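Local coordinates for protein arabinogalactan endo-1,4-beta-galactosidase (Ignisphaera aggregans, PDB 7OSK) that probably hydrolyses internal beta-1,4-galactosidic bonds of arabinogalactan, this chain being the calcium-binding catalytic domain of glycoside hydrolase family 53, at residues V75-D78 against K84-G87; V88-L93 against P183-I188. One frame throughout, in Å; residues are numbered along the deposited sequence.

Contact 1 of 2, residues V75-D78 against K84-G87; sequences VERD and KENG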
# COMPACT_ATOMS: atom_id res chain seq x y z
N VAL A 75 15.27 19.47 11.00
CA VAL A 75 15.48 20.50 9.98
C VAL A 75 14.75 20.10 8.70
O VAL A 75 14.60 18.91 8.42
CB VAL A 75 16.99 20.73 9.71
CG1 VAL A 75 17.56 19.67 8.75
CG2 VAL A 75 17.23 22.13 9.16
N GLU A 76 14.31 21.08 7.92
CA GLU A 76 13.49 20.81 6.75
C GLU A 76 14.29 20.16 5.64
O GLU A 76 15.34 20.66 5.24
CB GLU A 76 12.84 22.09 6.24
CG GLU A 76 11.92 21.88 5.03
CD GLU A 76 11.28 23.16 4.54
OE1 GLU A 76 11.43 24.20 5.22
OE2 GLU A 76 10.62 23.13 3.48
N ARG A 77 13.79 19.03 5.14
CA ARG A 77 14.46 18.27 4.08
C ARG A 77 13.45 17.79 3.04
O ARG A 77 12.24 17.85 3.26
CB ARG A 77 15.20 17.07 4.66
CG ARG A 77 16.24 17.40 5.72
CD ARG A 77 17.64 17.44 5.15
NE ARG A 77 18.01 16.18 4.50
CZ ARG A 77 18.38 15.08 5.15
NH1 ARG A 77 18.43 15.06 6.47
NH2 ARG A 77 18.69 13.99 4.46
N ASP A 78 13.96 17.29 1.92
CA ASP A 78 13.13 16.60 0.95
C ASP A 78 12.67 15.28 1.57
O ASP A 78 13.49 14.52 2.09
CB ASP A 78 13.92 16.34 -0.34
CG ASP A 78 13.03 15.90 -1.49
OD1 ASP A 78 12.02 15.20 -1.25
OD2 ASP A 78 13.35 16.24 -2.65
N LYS A 84 15.02 7.80 2.49
CA LYS A 84 16.16 7.04 1.99
C LYS A 84 17.22 6.87 3.07
O LYS A 84 17.73 5.77 3.28
CB LYS A 84 16.77 7.71 0.75
CG LYS A 84 17.69 6.81 -0.07
CD LYS A 84 16.97 5.56 -0.59
CE LYS A 84 17.89 4.68 -1.43
NZ LYS A 84 17.21 3.42 -1.84
N GLU A 85 17.54 7.96 3.76
CA GLU A 85 18.58 7.93 4.78
C GLU A 85 18.11 7.15 6.01
O GLU A 85 18.92 6.79 6.87
CB GLU A 85 19.00 9.35 5.18
CG GLU A 85 18.17 9.99 6.29
CD GLU A 85 18.71 11.36 6.69
OE1 GLU A 85 19.45 11.96 5.88
OE2 GLU A 85 18.40 11.82 7.81
N ASN A 86 16.81 6.89 6.10
CA ASN A 86 16.25 6.14 7.21
C ASN A 86 16.13 4.65 6.91
O ASN A 86 15.76 3.86 7.78
CB ASN A 86 14.88 6.70 7.59
CG ASN A 86 14.97 7.83 8.60
OD1 ASN A 86 14.90 7.60 9.81
ND2 ASN A 86 15.13 9.05 8.10
N GLY A 87 16.43 4.27 5.67
CA GLY A 87 16.49 2.87 5.28
C GLY A 87 15.41 2.44 4.31
O GLY A 87 15.43 1.31 3.82
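Glu85 OE1 is held by both terminal nitrogens of Arg77. The bond from Arg77 NH2 to Glu85 OE1 is the main one, 2.6 Å long and nearly straight at the hydrogen (172°), whereas Arg77 NH1 reaches the same oxygen at 3.3 Å in a bent, weak bond. Together they form a salt bridge in which a single carboxylate oxygen takes both nitrogens: OE1 lies in the guanidinium plane, at its edge, but the NH2 donor stands above the carboxylate plane, and the two flat groups are turned 52° apart. A paired, side-by-side fit of two nitrogens on two oxygens is therefore not reached. The bridge spans helix 79-85 of a TIM-barrel domain, from the loop just before it to its last turn. At the start of the helix Asp78 is the N-cap, its OD1 bonded to Leu80 N; at the other end Gly87, with positive phi, completes a Schellman motif in which Gly87 N bonds to Lys84 O at 3.1 Å. The two side chains approach from opposite directions. Bends at chi2 (-99°) and chi3 turn the guanidinium edge of Arg77 toward the helix end, where the Glu85 chain, extended beyond CG, delivers OE1 to it. Asp71 is a second anionic partner of Arg77, bound through OD2 to NH1, so the guanidinium links two carboxylates on the protein surface, where solvent would be expected to weaken the attraction.

Contact 2 of 2, residues V88-L93 against P183-I188; sequences VNWIRL and PDMVQI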
# COMPACT_ATOMS: atom_id res chain seq x y z
N VAL A 88 14.47 3.34 4.02
CA VAL A 88 13.39 3.01 3.09
C VAL A 88 13.92 2.97 1.66
O VAL A 88 14.58 3.91 1.21
CB VAL A 88 12.24 4.03 3.19
CG1 VAL A 88 11.17 3.75 2.14
CG2 VAL A 88 11.63 4.01 4.59
N ASN A 89 13.63 1.88 0.95
CA ASN A 89 14.13 1.69 -0.41
C ASN A 89 13.04 1.54 -1.46
O ASN A 89 13.32 1.56 -2.66
CB ASN A 89 15.04 0.46 -0.46
CG ASN A 89 14.39 -0.77 0.15
OD1 ASN A 89 13.20 -0.76 0.47
ND2 ASN A 89 15.17 -1.83 0.30
N TRP A 90 11.79 1.39 -1.01
CA TRP A 90 10.65 1.24 -1.92
C TRP A 90 9.55 2.25 -1.60
O TRP A 90 9.37 2.65 -0.45
CB TRP A 90 10.09 -0.17 -1.85
CG TRP A 90 10.79 -1.15 -2.73
CD1 TRP A 90 12.01 -1.72 -2.52
CD2 TRP A 90 10.31 -1.69 -3.97
NE1 TRP A 90 12.32 -2.57 -3.55
CE2 TRP A 90 11.29 -2.57 -4.45
CE3 TRP A 90 9.14 -1.50 -4.71
CZ2 TRP A 90 11.14 -3.27 -5.65
CZ3 TRP A 90 8.99 -2.20 -5.90
CH2 TRP A 90 9.99 -3.07 -6.35
N ILE A 91 8.82 2.63 -2.64
CA ILE A 91 7.70 3.56 -2.52
C ILE A 91 6.45 2.93 -3.12
O ILE A 91 6.47 2.45 -4.26
CB ILE A 91 7.99 4.90 -3.23
CG1 ILE A 91 9.28 5.54 -2.69
CG2 ILE A 91 6.82 5.86 -3.08
CD1 ILE A 91 9.22 5.92 -1.21
N ARG A 92 5.36 2.95 -2.36
CA ARG A 92 4.08 2.44 -2.83
C ARG A 92 3.09 3.59 -3.00
O ARG A 92 2.92 4.40 -2.10
CB ARG A 92 3.52 1.39 -1.87
CG ARG A 92 2.19 0.79 -2.28
CD ARG A 92 1.78 -0.32 -1.33
NE ARG A 92 0.51 -0.94 -1.70
CZ ARG A 92 -0.67 -0.61 -1.18
NH1 ARG A 92 -0.77 0.34 -0.26
NH2 ARG A 92 -1.77 -1.24 -1.58
N LEU A 93 2.45 3.65 -4.16
CA LEU A 93 1.49 4.71 -4.47
C LEU A 93 0.22 4.13 -5.07
O LEU A 93 0.26 3.33 -6.00
CB LEU A 93 2.11 5.71 -5.45
CG LEU A 93 3.34 6.48 -4.99
CD1 LEU A 93 3.94 7.25 -6.15
CD2 LEU A 93 3.00 7.43 -3.84
N PRO A 183 6.65 1.74 -12.92
CA PRO A 183 6.77 1.00 -11.66
C PRO A 183 7.37 -0.39 -11.83
O PRO A 183 7.03 -1.09 -12.79
CB PRO A 183 5.32 0.91 -11.17
CG PRO A 183 4.50 0.95 -12.41
CD PRO A 183 5.24 1.85 -13.36
N ASP A 184 8.24 -0.78 -10.91
CA ASP A 184 8.84 -2.11 -10.93
C ASP A 184 7.77 -3.16 -10.69
O ASP A 184 7.85 -4.27 -11.23
CB ASP A 184 9.94 -2.23 -9.87
CG ASP A 184 10.96 -1.10 -9.96
OD1 ASP A 184 11.91 -1.22 -10.76
OD2 ASP A 184 10.80 -0.10 -9.23
N MET A 185 6.77 -2.80 -9.89
CA MET A 185 5.67 -3.71 -9.56
C MET A 185 4.32 -3.02 -9.72
O MET A 185 4.16 -1.85 -9.38
CB MET A 185 5.82 -4.23 -8.14
CG MET A 185 6.98 -5.18 -7.98
SD MET A 185 7.11 -5.95 -6.36
CE MET A 185 8.42 -7.13 -6.68
N VAL A 186 3.34 -3.77 -10.22
CA VAL A 186 1.98 -3.27 -10.36
C VAL A 186 1.03 -4.14 -9.55
O VAL A 186 1.16 -5.36 -9.50
CB VAL A 186 1.55 -3.25 -11.84
CG1 VAL A 186 0.05 -2.97 -11.97
CG2 VAL A 186 2.35 -2.20 -12.60
N GLN A 187 0.07 -3.48 -8.91
CA GLN A 187 -0.90 -4.15 -8.05
C GLN A 187 -2.30 -4.05 -8.65
O GLN A 187 -2.94 -3.01 -8.60
CB GLN A 187 -0.84 -3.55 -6.65
CG GLN A 187 -2.04 -3.84 -5.77
CD GLN A 187 -1.83 -3.46 -4.30
OE1 GLN A 187 -2.79 -3.40 -3.54
NE2 GLN A 187 -0.58 -3.21 -3.90
N ILE A 188 -2.75 -5.17 -9.22
CA ILE A 188 -4.02 -5.21 -9.94
C ILE A 188 -5.19 -5.15 -8.96
O ILE A 188 -5.67 -6.18 -8.48
CB ILE A 188 -4.14 -6.49 -10.81
CG1 ILE A 188 -2.87 -6.72 -11.63
CG2 ILE A 188 -5.36 -6.40 -11.72
CD1 ILE A 188 -2.55 -5.62 -12.62
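Asp184 and Trp90 meet near the N-terminal ends of two strands of the (beta/alpha)8 barrel, 185-188 and 90-95. Strand 130-135 lies between them in the closed parallel sheet, so the two segments touch through side chains across the barrel interior, with Trp90 and Asp184 9.8 Å apart at their CA atoms. Asp184 offers its methylene: CB lies 3.6 Å from Trp90 CH2, approaching the six-membered ring obliquely. Its carboxylate is used differently, OD2 accepting a hydrogen bond from the backbone N of Val131 on the intervening strand. Met185 comes next and lies roughly at a right angle to the tryptophan side chain. Its CG is 4.0 Å from Trp90 CH2, and SD is 4.8 Å from the centroid of the six-membered ring, 45° off the normal, an oblique Met-aromatic contact. With the methionine chain extended beyond CG (chi2 -174°), the sulfur rises farther from the ring plane than CG and stands obliquely off the edge near Trp90 CH2; Leu132, Val230 and Leu347 from other strands pack around the same side chain. Val186 turns outward, onto Val220 of helix 206-223, and Gln187 returns to the interior. Its amide end meets the guanidinium of Arg92, whose chain is fully extended from CG to NE and reaches across the barrel interior. Salt bridges from Arg92 NH1 to Asp55 and Glu292, with a weak hydrogen bond from NH2 to Asn190, fix the guanidinium near the C-terminal strand ends, where TIM-barrel glycosidases carry their active sites. Toward Gln187, the guanidinium presents its edge, with the amide plane turned 33° from its own and Gln187 CD 3.5 Å from Arg92 NH2.

How the contacts relate
Along the chain the contacts come in series: contact 1 spans helix 79-85 before contact 2 opens at Val88, directly after Gly87. Their centres are about 19 Å apart, contact 1 on the surface about 21 Å from the centre of the chain and contact 2 buried about 8 Å from it. Helix 79-85 is followed, after a short turn, by strand 90-95, so the turn between them carries the chain from the periphery into the barrel wall. The two contacts touch where Lys84 NZ packs 3.8 Å from Asn89 CA. One polypeptide path thus joins a surface salt bridge across the helix that precedes the second barrel strand to packing inside the barrel.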